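Local coordinates for protein OLD nuclease (Thermus scotoductus, PDB 6P74) that degrades linear or supercoiled double-stranded DNA from 5' to 3', nicks circular DNA and has DNA-stimulated ATPase activity, at residues L13-P19 with R333-Y338; I192-A197 with E216-G220; L249-A254 with E279-H283. All coordinates share one frame; numbering follows the deposited sequence.

Contact 1 (L13-P19 with R333-Y338). With SO4 (sulfate ion), chain G.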
# COMPACT_ATOMS: atom_id res chain seq x y z
N LEU A 13 -11.85 8.11 -4.68
CA LEU A 13 -13.00 7.90 -5.55
C LEU A 13 -14.27 8.29 -4.79
O LEU A 13 -14.88 7.47 -4.10
CB LEU A 13 -13.07 6.45 -6.03
CG LEU A 13 -11.82 5.90 -6.72
CD1 LEU A 13 -12.03 4.46 -7.17
CD2 LEU A 13 -11.44 6.78 -7.90
N GLU A 14 -14.68 9.55 -4.95
CA GLU A 14 -15.88 10.00 -4.26
C GLU A 14 -17.12 9.32 -4.83
O GLU A 14 -17.95 8.79 -4.07
CB GLU A 14 -16.02 11.52 -4.36
CG GLU A 14 -17.35 12.04 -3.86
CD GLU A 14 -17.29 13.50 -3.43
OE1 GLU A 14 -17.87 13.82 -2.37
OE2 GLU A 14 -16.66 14.32 -4.14
N ASP A 15 -17.26 9.31 -6.15
CA ASP A 15 -18.41 8.69 -6.80
C ASP A 15 -17.87 8.42 -8.20
O ASP A 15 -17.27 9.30 -8.82
CB ASP A 15 -19.64 9.58 -6.66
CG ASP A 15 -20.90 8.94 -7.23
OD1 ASP A 15 -20.78 8.01 -8.05
OD2 ASP A 15 -22.01 9.36 -6.85
N ILE A 16 -18.09 7.20 -8.71
CA ILE A 16 -17.65 6.84 -10.05
C ILE A 16 -18.48 5.64 -10.45
O ILE A 16 -18.91 4.83 -9.62
CB ILE A 16 -16.15 6.53 -10.30
CG1 ILE A 16 -15.70 5.41 -9.37
CG2 ILE A 16 -15.31 7.79 -10.12
CD1 ILE A 16 -14.59 4.55 -9.92
N ASP A 17 -18.66 5.50 -11.75
CA ASP A 17 -19.48 4.44 -12.32
C ASP A 17 -18.95 4.15 -13.72
O ASP A 17 -19.08 4.98 -14.62
CB ASP A 17 -20.94 4.89 -12.35
CG ASP A 17 -21.88 3.82 -12.86
OD1 ASP A 17 -21.41 2.74 -13.29
OD2 ASP A 17 -23.11 4.09 -12.82
N LEU A 18 -18.33 2.98 -13.92
CA LEU A 18 -17.86 2.76 -15.28
C LEU A 18 -18.23 1.38 -15.80
O LEU A 18 -18.27 0.41 -15.04
CB LEU A 18 -16.34 2.95 -15.40
CG LEU A 18 -15.46 1.97 -14.65
CD1 LEU A 18 -14.20 1.66 -15.47
CD2 LEU A 18 -15.09 2.58 -13.32
N PRO A 19 -18.49 1.27 -17.09
CA PRO A 19 -18.67 -0.07 -17.68
C PRO A 19 -17.35 -0.79 -17.76
O PRO A 19 -16.27 -0.18 -17.82
CB PRO A 19 -19.22 0.22 -19.08
CG PRO A 19 -18.66 1.62 -19.41
CD PRO A 19 -18.67 2.35 -18.08
N ARG A 333 -11.83 16.04 -7.87
CA ARG A 333 -12.89 15.05 -7.97
C ARG A 333 -12.52 14.09 -9.10
O ARG A 333 -12.25 14.53 -10.23
CB ARG A 333 -14.23 15.74 -8.23
CG ARG A 333 -15.34 14.82 -8.70
CD ARG A 333 -16.58 14.95 -7.82
NE ARG A 333 -17.56 13.91 -8.14
CZ ARG A 333 -18.65 13.63 -7.42
NH1 ARG A 333 -18.91 14.31 -6.31
NH2 ARG A 333 -19.47 12.67 -7.81
N VAL A 334 -12.49 12.79 -8.79
CA VAL A 334 -12.13 11.82 -9.83
C VAL A 334 -13.31 11.64 -10.77
O VAL A 334 -14.45 11.46 -10.34
CB VAL A 334 -11.67 10.48 -9.24
CG1 VAL A 334 -11.30 9.54 -10.39
CG2 VAL A 334 -10.48 10.68 -8.35
N VAL A 335 -13.01 11.68 -12.05
CA VAL A 335 -13.96 11.62 -13.14
C VAL A 335 -13.42 10.58 -14.10
O VAL A 335 -12.21 10.54 -14.34
CB VAL A 335 -14.11 13.01 -13.81
CG1 VAL A 335 -14.82 12.92 -15.14
CG2 VAL A 335 -14.85 13.96 -12.87
N VAL A 336 -14.29 9.71 -14.60
CA VAL A 336 -13.90 8.69 -15.58
C VAL A 336 -14.61 8.98 -16.89
O VAL A 336 -15.81 9.25 -16.89
CB VAL A 336 -14.24 7.28 -15.09
CG1 VAL A 336 -13.77 6.25 -16.12
CG2 VAL A 336 -13.64 7.04 -13.73
N SER A 337 -13.88 8.88 -18.00
CA SER A 337 -14.41 9.13 -19.33
C SER A 337 -14.24 7.89 -20.19
O SER A 337 -13.29 7.13 -20.02
CB SER A 337 -13.69 10.31 -20.03
OG SER A 337 -13.53 11.39 -19.15
N TYR A 338 -15.14 7.74 -21.17
CA TYR A 338 -15.20 6.59 -22.06
C TYR A 338 -16.23 6.89 -23.14
O TYR A 338 -17.07 7.79 -23.00
CB TYR A 338 -15.57 5.30 -21.32
CG TYR A 338 -16.84 5.41 -20.48
CD1 TYR A 338 -18.09 5.20 -21.05
CD2 TYR A 338 -16.78 5.75 -19.15
CE1 TYR A 338 -19.26 5.32 -20.31
CE2 TYR A 338 -17.96 5.86 -18.38
CZ TYR A 338 -19.20 5.63 -18.97
OH TYR A 338 -20.37 5.75 -18.22
S SO4 G . -18.34 10.03 -20.34
O1 SO4 G . -19.23 10.83 -21.17
O2 SO4 G . -18.44 8.63 -20.75
O3 SO4 G . -16.97 10.49 -20.52
O4 SO4 G . -18.72 10.14 -18.94
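Glu14 and Arg333 meet where two sheets of the ABC ATPase domain come together: strand 13-19 of the antiparallel sheet runs over strand 334-337, an edge strand of the mixed P-loop core sheet, with residues 16-19 only 18° from parallel to 334-337. No hydrogen bond joins the two segments; the acidic groups find partners in arginines. Glu14 CG lies over one face of the guanidinium, and OE2 makes a salt bridge to NH1 of Arg333 at 3.1 Å; its other oxygen, OE1, is taken by Arg68. Asp15 lies alongside Arg333 but stops short of a salt bridge, its OD2 4.3 Å from NH2. Asp17 OD2 forms a salt bridge with Arg4. Along the strands the interface is aliphatic: Leu13 CD2 rests 3.7 Å from Val334 CG1, and Ile16 CG2 packs 4.0 Å from Val336 CG2. At the far end, CG of Tyr338 stands between its backbone N and carbonyl carbon (chi1 53°), which brings the ring under Pro19. A sulfate lies on the opposite face and takes two weak bonds from Tyr338 N. Pro19 CD forms a CH-pi contact 3.6 Å from the ring centroid, while sulfate O2 sits above the ring centre, 3.4 Å from Tyr338 CE1.

Contact 2 (I192-A197 with E216-G220); sequences IEKTIA and EIGFG
Glu193 of helix 187-205 and Phe219 of strand 217-220 run past each other with their ends exchanged: the carboxylate reaches the strand backbone as the phenyl ring reaches the helix. Glu193 holds CG anti to its own N (chi1 176°) and stays extended beyond it, carrying OE1 2.8 Å from Phe219 N. The N-H...O angle of 176° is nearly straight, and the donor meets OE1 on its anti side, 26° out of the carboxylate plane. Beside this bond the ring lies against the helix, its CE2 3.8 Å from Glu193 CB. Ile192 CG2 comes to the ring edge, 4.2 Å from CZ, whereas Ile196 crosses Phe219 at about a right angle and sets CD1 4.0 Å from the same CZ. One turn after Glu193, Ala197 CB touches Ile217 O at 3.6 Å, with the two CB atoms 4.0 Å apart. All of this lies in the dimerization domain: residues 217-220 pair antiparallel with a strand of the second subunit, and Leu233 of that subunit packs on Phe219. A single straight bond from a strand amide to a carboxylate, bordered by apolar contacts, implies that the helix holds this dimer strand by both polar and hydrophobic means.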
# COMPACT_ATOMS: atom_id res chain seq x y z
N ILE A 192 15.79 -26.97 15.81
CA ILE A 192 15.20 -25.70 15.45
C ILE A 192 13.73 -25.87 15.12
O ILE A 192 12.88 -25.08 15.55
CB ILE A 192 15.96 -25.06 14.29
CG1 ILE A 192 17.39 -24.75 14.72
CG2 ILE A 192 15.24 -23.80 13.81
CD1 ILE A 192 18.23 -24.12 13.63
N GLU A 193 13.40 -26.91 14.37
CA GLU A 193 12.01 -27.18 14.01
C GLU A 193 11.16 -27.49 15.24
O GLU A 193 10.03 -27.03 15.35
CB GLU A 193 11.98 -28.32 12.99
CG GLU A 193 10.62 -28.82 12.52
CD GLU A 193 10.76 -30.02 11.57
OE1 GLU A 193 10.75 -29.82 10.34
OE2 GLU A 193 10.89 -31.17 12.07
N LYS A 194 11.71 -28.27 16.19
CA LYS A 194 10.96 -28.59 17.40
C LYS A 194 10.75 -27.36 18.27
O LYS A 194 9.68 -27.18 18.86
CB LYS A 194 11.69 -29.70 18.17
CG LYS A 194 11.08 -30.10 19.52
CD LYS A 194 11.93 -31.24 20.16
CE LYS A 194 11.37 -31.75 21.49
NZ LYS A 194 12.23 -32.81 22.14
N THR A 195 11.74 -26.47 18.34
CA THR A 195 11.55 -25.24 19.09
C THR A 195 10.41 -24.43 18.48
O THR A 195 9.50 -23.99 19.19
CB THR A 195 12.84 -24.45 19.13
OG1 THR A 195 13.78 -25.14 19.95
CG2 THR A 195 12.59 -23.01 19.66
N ILE A 196 10.43 -24.24 17.16
CA ILE A 196 9.36 -23.50 16.49
C ILE A 196 8.00 -24.15 16.77
O ILE A 196 7.07 -23.50 17.27
CB ILE A 196 9.64 -23.41 14.98
CG1 ILE A 196 10.96 -22.69 14.72
CG2 ILE A 196 8.48 -22.70 14.25
CD1 ILE A 196 11.30 -22.52 13.23
N ALA A 197 7.87 -25.44 16.46
CA ALA A 197 6.57 -26.09 16.51
C ALA A 197 6.04 -26.16 17.94
O ALA A 197 4.84 -25.97 18.17
CB ALA A 197 6.67 -27.50 15.92
N GLU A 216 0.37 -30.61 12.51
CA GLU A 216 1.76 -30.84 12.18
C GLU A 216 2.36 -29.53 11.71
O GLU A 216 1.81 -28.89 10.82
CB GLU A 216 1.92 -31.92 11.10
CG GLU A 216 3.28 -32.62 11.11
CD GLU A 216 3.49 -33.50 12.34
OE1 GLU A 216 4.18 -34.53 12.22
OE2 GLU A 216 2.96 -33.16 13.42
N ILE A 217 3.47 -29.14 12.32
CA ILE A 217 4.20 -27.94 11.94
C ILE A 217 5.65 -28.35 11.75
O ILE A 217 6.25 -28.95 12.64
CB ILE A 217 4.09 -26.82 12.99
CG1 ILE A 217 2.62 -26.45 13.25
CG2 ILE A 217 4.87 -25.61 12.56
CD1 ILE A 217 2.42 -25.40 14.34
N GLY A 218 6.19 -28.06 10.57
CA GLY A 218 7.56 -28.45 10.28
C GLY A 218 8.07 -27.73 9.05
O GLY A 218 7.36 -26.94 8.42
N PHE A 219 9.32 -28.03 8.72
CA PHE A 219 9.97 -27.52 7.52
C PHE A 219 9.56 -28.34 6.29
O PHE A 219 9.07 -29.46 6.39
CB PHE A 219 11.48 -27.56 7.68
CG PHE A 219 12.04 -26.50 8.61
CD1 PHE A 219 11.71 -25.17 8.46
CD2 PHE A 219 12.94 -26.86 9.62
CE1 PHE A 219 12.24 -24.19 9.31
CE2 PHE A 219 13.47 -25.89 10.47
CZ PHE A 219 13.14 -24.56 10.31
N GLY A 220 9.80 -27.76 5.12
CA GLY A 220 9.53 -28.42 3.86
C GLY A 220 9.44 -27.40 2.74
O GLY A 220 9.50 -26.19 2.97

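Contact 3 (L249-A254 with E279-H283); sequences LGIQSA and EMYLH
Leu249 and Ser253, near the start of a helix probably equivalent to the one that follows the signature motif in ABC ATPases, pack against Tyr281 and Met280 of the loop after strand 272-276, consistent with the D-loop position behind Walker B. The loop makes a type II turn from Glu279 to Leu282, closed by Leu282 N to Glu279 O. Its central carbonyl, Met280 O, faces the helix and accepts a hydrogen bond from Ser253 OG, 2.8 Å away. The C=O...donor angle is 145°, and the donor is tilted 23° from the carbonyl plane. Ser253 points OG anti to its carbonyl carbon (chi1 -70°), which also leaves that oxygen at the Tyr281 ring edge, in its plane, and 3.4 Å from Tyr281 CB. The ring is sandwiched. Leu249 CB lies over one face, 4.0 Å from the centroid in a CH-pi contact, with its CD1 3.9 Å from CZ; Met280 CG from the turn itself sits over the centre of the opposite face. Arg53 of the second subunit also packs on Tyr281. Nearby, Gly250 CA makes a CA-H...O contact of 3.5 Å with Tyr281 O. Leu282 adds CD2, 3.8 Å from Ser253 CB. Glu279 faces away from this helix, its carboxylate bound by His310 N and Thr309 OG1. Just after the turn, His283 N-caps helix 284-299 through ND1 to Gln285 N, and Phe290 of that helix packs on Leu282. Helix 246-266 thus lies beside the link from strand 272-276 to helix 284-299.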
# COMPACT_ATOMS: atom_id res chain seq x y z
N LEU A 249 14.01 -8.32 -12.85
CA LEU A 249 12.63 -7.87 -13.03
C LEU A 249 12.17 -8.11 -14.46
O LEU A 249 11.04 -8.56 -14.69
CB LEU A 249 12.51 -6.40 -12.67
CG LEU A 249 12.65 -6.09 -11.17
CD1 LEU A 249 12.86 -4.59 -10.96
CD2 LEU A 249 11.44 -6.61 -10.38
N GLY A 250 13.03 -7.81 -15.44
CA GLY A 250 12.69 -8.08 -16.83
C GLY A 250 12.47 -9.56 -17.10
O GLY A 250 11.55 -9.93 -17.84
N ILE A 251 13.29 -10.41 -16.50
CA ILE A 251 13.12 -11.85 -16.67
C ILE A 251 11.77 -12.29 -16.12
O ILE A 251 11.06 -13.09 -16.75
CB ILE A 251 14.27 -12.61 -15.98
CG1 ILE A 251 15.58 -12.38 -16.74
CG2 ILE A 251 13.96 -14.10 -15.87
CD1 ILE A 251 16.75 -13.07 -16.08
N GLN A 252 11.38 -11.77 -14.96
CA GLN A 252 10.11 -12.17 -14.37
C GLN A 252 8.93 -11.67 -15.18
O GLN A 252 7.89 -12.34 -15.24
CB GLN A 252 10.02 -11.68 -12.93
CG GLN A 252 10.71 -12.61 -11.96
CD GLN A 252 10.92 -11.98 -10.59
OE1 GLN A 252 10.62 -10.80 -10.39
NE2 GLN A 252 11.45 -12.77 -9.65
N SER A 253 9.07 -10.49 -15.81
CA SER A 253 8.04 -10.00 -16.72
C SER A 253 7.95 -10.89 -17.96
O SER A 253 6.85 -11.15 -18.46
CB SER A 253 8.34 -8.57 -17.15
OG SER A 253 8.15 -7.70 -16.07
N ALA A 254 9.10 -11.32 -18.47
CA ALA A 254 9.12 -12.21 -19.62
C ALA A 254 8.46 -13.54 -19.28
O ALA A 254 7.73 -14.11 -20.10
CB ALA A 254 10.55 -12.41 -20.10
N GLU A 279 2.83 -3.49 -19.11
CA GLU A 279 4.04 -3.20 -19.86
C GLU A 279 5.29 -3.39 -19.04
O GLU A 279 6.37 -3.52 -19.64
CB GLU A 279 4.03 -1.77 -20.40
CG GLU A 279 4.06 -0.68 -19.31
CD GLU A 279 2.64 -0.25 -18.85
OE1 GLU A 279 1.69 -1.06 -19.04
OE2 GLU A 279 2.49 0.89 -18.33
N MET A 280 5.20 -3.41 -17.72
CA MET A 280 6.38 -3.04 -16.96
C MET A 280 7.49 -4.06 -17.13
O MET A 280 7.27 -5.27 -17.07
CB MET A 280 6.06 -2.81 -15.49
CG MET A 280 6.79 -1.53 -15.03
SD MET A 280 6.37 -0.72 -13.48
CE MET A 280 6.95 0.95 -13.78
N TYR A 281 8.69 -3.53 -17.39
CA TYR A 281 9.93 -4.26 -17.58
C TYR A 281 9.92 -5.14 -18.82
O TYR A 281 10.70 -6.08 -18.90
CB TYR A 281 10.29 -5.08 -16.33
CG TYR A 281 10.20 -4.26 -15.07
CD1 TYR A 281 10.90 -3.06 -14.96
CD2 TYR A 281 9.39 -4.65 -14.01
CE1 TYR A 281 10.81 -2.28 -13.81
CE2 TYR A 281 9.29 -3.89 -12.86
CZ TYR A 281 10.00 -2.70 -12.77
OH TYR A 281 9.90 -1.94 -11.63
N LEU A 282 9.06 -4.84 -19.79
CA LEU A 282 9.10 -5.50 -21.09
C LEU A 282 9.68 -4.56 -22.13
O LEU A 282 9.36 -3.37 -22.14
CB LEU A 282 7.71 -5.95 -21.56
CG LEU A 282 7.13 -7.07 -20.74
CD1 LEU A 282 5.67 -7.28 -21.12
CD2 LEU A 282 7.98 -8.34 -20.92
N HIS A 283 10.52 -5.10 -23.01
CA HIS A 283 10.90 -4.35 -24.19
C HIS A 283 9.64 -3.94 -24.95
O HIS A 283 8.65 -4.67 -24.94
CB HIS A 283 11.80 -5.21 -25.08
CG HIS A 283 12.45 -4.46 -26.20
ND1 HIS A 283 11.77 -4.13 -27.36
CD2 HIS A 283 13.70 -3.97 -26.35
CE1 HIS A 283 12.58 -3.46 -28.17
NE2 HIS A 283 13.76 -3.36 -27.58

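Overall arrangement
All three contacts are partly buried, but contacts 1 and 3 lie in the ATPase domain, their centres about 14 and 17 Å from that of the chain, whereas contact 2 lies about 45 Å out, in the dimerization domain. Contacts 1 and 3 share no element, and their nearest atoms are about 17 Å apart. Contact 1 joins two sheets within one subunit through one salt bridge, aliphatic packing and a CH-pi contact, without hydrogen bonds between its segments. Contacts 2 and 3 each set a helix against a strand or turn with one hydrogen bond, a carboxylate accepting in the former and a hydroxyl donating in the latter. Both also touch the second subunit, whereas no other chain touches contact 1.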